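Local structure of reticulocyte binding protein (Streptococcus agalactiae COH1, 3FAW) at residues 221-227 / 239-244. The protein probably hydrolyses alpha-1,6-glucosidic bonds in pullulan and related alpha-glucans, as a secreted pullulanase anchored to the streptococcal cell wall. Coordinates in Å, arbitrary orientation, origin at the centre of the assembly. Numbering follows the deposited sequence.
Sequences AKSLAEW and AKAAFV
Start at Ala239, whose methyl sits between two larger side chains of 221-227: its CB lies 4.1 Å from CD1 of Leu224 (m, t) and 3.7 Å from CE3 of Trp227. With chi1 of Trp227 at t, the indole lays one face over Ala239 N, 3.5 Å from Trp227 CZ3. Further along, Ala221 CB meets Ala241 CB at 3.6 Å, and Val244 CG2 lies 3.8 Å from Lys222 CB and equally far from Ser223 CB.

Lys222 (phi/psi -91/-16) turns the chain; from Ser223 on it is extended and runs antiparallel to 239-244. Leu224 and Ala241 form a single bridge as a non-hydrogen-bonded pair, CA atoms 4.4 Å apart. Two hydrogen bonds flank it: Ala242 N to Ser223 O at 2.9 Å, rather bent, and Ala225 N to Lys240 O at 3.0 Å, nearly straight. Between them, Leu224 CA approaches Lys240 O at 3.2 Å in a CA-H...O contact.

Beyond this bridge, waters take over. Water 1 joins Lys222 N (3.2 Å) to Ala242 O (2.7 Å); water 2 joins Lys240 N (3.0 Å) to Ala225 O (2.7 Å). On its other side, 241-242 pairs with strand 202-209, probably of a CBM48-like beta-sandwich, while Ser223 OG reaches Pro365 O and Trp227 NE1 reaches Phe322 O, in loops of the catalytic barrel. Ala225 and Glu226 border a calcium site, touching its ligand Tyr202.

The spacing is thus that of the bridge, alanine methyls pack in the small space left, and main-chain bonds, two waters and apolar packing hold this buried junction between sheet and barrel.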
ATOM      1  N   ALA A 221      -6.411 -17.524   8.480  1.00 14.08           N
ATOM      2  CA  ALA A 221      -5.328 -18.478   8.225  1.00 15.59           C
ATOM      3  C   ALA A 221      -3.947 -17.821   8.349  1.00 16.53           C
ATOM      4  O   ALA A 221      -3.696 -16.772   7.750  1.00 16.77           O
ATOM      5  CB  ALA A 221      -5.492 -19.102   6.831  1.00 14.48           C
ATOM      6  N   LYS A 222      -3.063 -18.449   9.125  1.00 16.12           N
ATOM      7  CA  LYS A 222      -1.723 -17.919   9.387  1.00 16.01           C
ATOM      8  C   LYS A 222      -0.683 -18.411   8.380  1.00 15.24           C
ATOM      9  O   LYS A 222       0.416 -17.861   8.302  1.00 16.28           O
ATOM     10  CB  LYS A 222      -1.278 -18.275  10.812  1.00 16.35           C
ATOM     11  CG  LYS A 222      -2.231 -17.798  11.919  1.00 18.06           C
ATOM     12  CD  LYS A 222      -2.443 -16.283  11.901  1.00 15.71           C
ATOM     13  CE  LYS A 222      -3.383 -15.832  13.006  1.00 17.93           C
ATOM     14  NZ  LYS A 222      -4.760 -16.377  12.831  1.00 16.29           N
ATOM     15  N   SER A 223      -1.018 -19.461   7.635  1.00 15.01           N
ATOM     16  CA  SER A 223      -0.219 -19.889   6.484  1.00 13.96           C
ATOM     17  C   SER A 223      -1.080 -20.707   5.521  1.00 14.06           C
ATOM     18  O   SER A 223      -2.270 -20.931   5.776  1.00 13.95           O
ATOM     19  CB  SER A 223       1.024 -20.682   6.918  1.00 14.36           C
ATOM     20  OG  SER A 223       1.971 -20.775   5.855  1.00 10.40           O
ATOM     21  N   LEU A 224      -0.477 -21.128   4.410  1.00 11.90           N
ATOM     22  CA  LEU A 224      -1.197 -21.793   3.327  1.00 12.20           C
ATOM     23  C   LEU A 224      -0.360 -22.883   2.666  1.00 12.14           C
ATOM     24  O   LEU A 224       0.866 -22.904   2.792  1.00 12.22           O
ATOM     25  CB  LEU A 224      -1.588 -20.783   2.243  1.00 11.58           C
ATOM     26  CG  LEU A 224      -2.339 -19.499   2.613  1.00 12.40           C
ATOM     27  CD1 LEU A 224      -2.303 -18.531   1.438  1.00  7.43           C
ATOM     28  CD2 LEU A 224      -3.779 -19.787   3.035  1.00  7.85           C
ATOM     29  N   ALA A 225      -1.041 -23.776   1.950  1.00 12.78           N
ATOM     30  CA  ALA A 225      -0.387 -24.731   1.058  1.00 12.95           C
ATOM     31  C   ALA A 225       0.185 -23.988  -0.144  1.00 13.27           C
ATOM     32  O   ALA A 225      -0.325 -22.930  -0.516  1.00 13.68           O
ATOM     33  CB  ALA A 225      -1.374 -25.794   0.594  1.00 11.02           C
ATOM     34  N   GLU A 226       1.244 -24.534  -0.740  1.00 13.52           N
ATOM     35  CA  GLU A 226       1.811 -23.968  -1.967  1.00 13.96           C
ATOM     36  C   GLU A 226       0.683 -23.729  -2.974  1.00 13.93           C
ATOM     37  O   GLU A 226      -0.186 -24.585  -3.157  1.00 13.69           O
ATOM     38  CB  GLU A 226       2.921 -24.859  -2.558  1.00 14.35           C
ATOM     39  CG  GLU A 226       2.488 -26.217  -3.154  1.00 14.58           C
ATOM     40  CD  GLU A 226       2.020 -27.238  -2.122  1.00  9.99           C
ATOM     41  OE1 GLU A 226       2.230 -27.032  -0.907  1.00 12.19           O
ATOM     42  OE2 GLU A 226       1.436 -28.259  -2.532  1.00 13.16           O
ATOM     43  N   TRP A 227       0.693 -22.554  -3.598  1.00 14.17           N
ATOM     44  CA  TRP A 227      -0.451 -22.073  -4.380  1.00 14.11           C
ATOM     45  C   TRP A 227      -0.085 -21.845  -5.847  1.00 14.13           C
ATOM     46  O   TRP A 227       0.923 -21.204  -6.167  1.00 12.99           O
ATOM     47  CB  TRP A 227      -1.006 -20.791  -3.745  1.00 13.48           C
ATOM     48  CG  TRP A 227      -2.089 -20.097  -4.523  1.00 14.33           C
ATOM     49  CD1 TRP A 227      -2.068 -18.811  -4.976  1.00 12.76           C
ATOM     50  CD2 TRP A 227      -3.352 -20.645  -4.932  1.00 14.05           C
ATOM     51  NE1 TRP A 227      -3.235 -18.526  -5.643  1.00 13.48           N
ATOM     52  CE2 TRP A 227      -4.041 -19.630  -5.631  1.00 11.21           C
ATOM     53  CE3 TRP A 227      -3.967 -21.894  -4.781  1.00 13.24           C
ATOM     54  CZ2 TRP A 227      -5.312 -19.823  -6.178  1.00 13.35           C
ATOM     55  CZ3 TRP A 227      -5.230 -22.086  -5.324  1.00 14.17           C
ATOM     56  CH2 TRP A 227      -5.890 -21.054  -6.014  1.00 13.85           C
ATOM     57  N   ALA A 239      -6.633 -21.016  -2.334  1.00 12.81           N
ATOM     58  CA  ALA A 239      -5.561 -21.730  -1.656  1.00 12.81           C
ATOM     59  C   ALA A 239      -6.158 -22.415  -0.427  1.00 13.39           C
ATOM     60  O   ALA A 239      -7.276 -22.097  -0.006  1.00 13.55           O
ATOM     61  CB  ALA A 239      -4.445 -20.770  -1.254  1.00 13.56           C
ATOM     62  N   LYS A 240      -5.419 -23.366   0.134  1.00 12.97           N
ATOM     63  CA  LYS A 240      -5.854 -24.067   1.330  1.00 12.46           C
ATOM     64  C   LYS A 240      -5.106 -23.513   2.540  1.00 12.90           C
ATOM     65  O   LYS A 240      -3.906 -23.236   2.462  1.00 13.05           O
ATOM     66  CB  LYS A 240      -5.607 -25.572   1.187  1.00 11.88           C
ATOM     67  CG  LYS A 240      -6.312 -26.216   0.004  1.00 11.22           C
ATOM     68  CD  LYS A 240      -6.035 -27.715  -0.058  1.00 10.13           C
ATOM     69  CE  LYS A 240      -6.605 -28.350  -1.321  1.00 10.71           C
ATOM     70  NZ  LYS A 240      -5.795 -28.013  -2.540  1.00  3.82           N
ATOM     71  N   ALA A 241      -5.814 -23.341   3.651  1.00 12.93           N
ATOM     72  CA  ALA A 241      -5.182 -22.880   4.892  1.00 13.63           C
ATOM     73  C   ALA A 241      -4.259 -23.961   5.457  1.00 13.15           C
ATOM     74  O   ALA A 241      -4.371 -25.131   5.094  1.00 12.82           O
ATOM     75  CB  ALA A 241      -6.233 -22.486   5.914  1.00 13.86           C
ATOM     76  N   ALA A 242      -3.341 -23.563   6.333  1.00 12.36           N
ATOM     77  CA  ALA A 242      -2.384 -24.500   6.931  1.00 11.43           C
ATOM     78  C   ALA A 242      -2.383 -24.366   8.445  1.00 11.94           C
ATOM     79  O   ALA A 242      -2.572 -23.268   8.977  1.00 10.65           O
ATOM     80  CB  ALA A 242      -0.982 -24.253   6.383  1.00 10.12           C
ATOM     81  N   PHE A 243      -2.170 -25.486   9.133  1.00 10.70           N
ATOM     82  CA  PHE A 243      -2.027 -25.476  10.588  1.00 12.36           C
ATOM     83  C   PHE A 243      -0.571 -25.184  10.941  1.00 11.23           C
ATOM     84  O   PHE A 243       0.309 -26.000  10.669  1.00 11.82           O
ATOM     85  CB  PHE A 243      -2.469 -26.810  11.207  1.00 11.57           C
ATOM     86  CG  PHE A 243      -3.918 -27.147  10.969  1.00 11.75           C
ATOM     87  CD1 PHE A 243      -4.922 -26.274  11.355  1.00 12.62           C
ATOM     88  CD2 PHE A 243      -4.278 -28.349  10.375  1.00 15.31           C
ATOM     89  CE1 PHE A 243      -6.256 -26.584  11.141  1.00 14.20           C
ATOM     90  CE2 PHE A 243      -5.614 -28.664  10.153  1.00 15.63           C
ATOM     91  CZ  PHE A 243      -6.602 -27.782  10.538  1.00 14.71           C
ATOM     92  N   VAL A 244      -0.330 -24.007  11.521  1.00 11.62           N
ATOM     93  CA  VAL A 244       1.005 -23.594  11.954  1.00 11.68           C
ATOM     94  C   VAL A 244       0.989 -22.893  13.316  1.00 12.36           C
ATOM     95  O   VAL A 244      -0.060 -22.443  13.793  1.00 10.72           O
ATOM     96  CB  VAL A 244       1.684 -22.649  10.921  1.00 12.69           C
ATOM     97  CG1 VAL A 244       2.014 -23.398   9.638  1.00 11.07           C
ATOM     98  CG2 VAL A 244       0.805 -21.425  10.636  1.00 10.17           C
TER
HETATM   99  O   HOH W   1      -3.715 -21.259  10.412  1.00 13.87           O
HETATM  100  O   HOH W   2      -2.866 -23.422  -1.384  1.00 11.09           O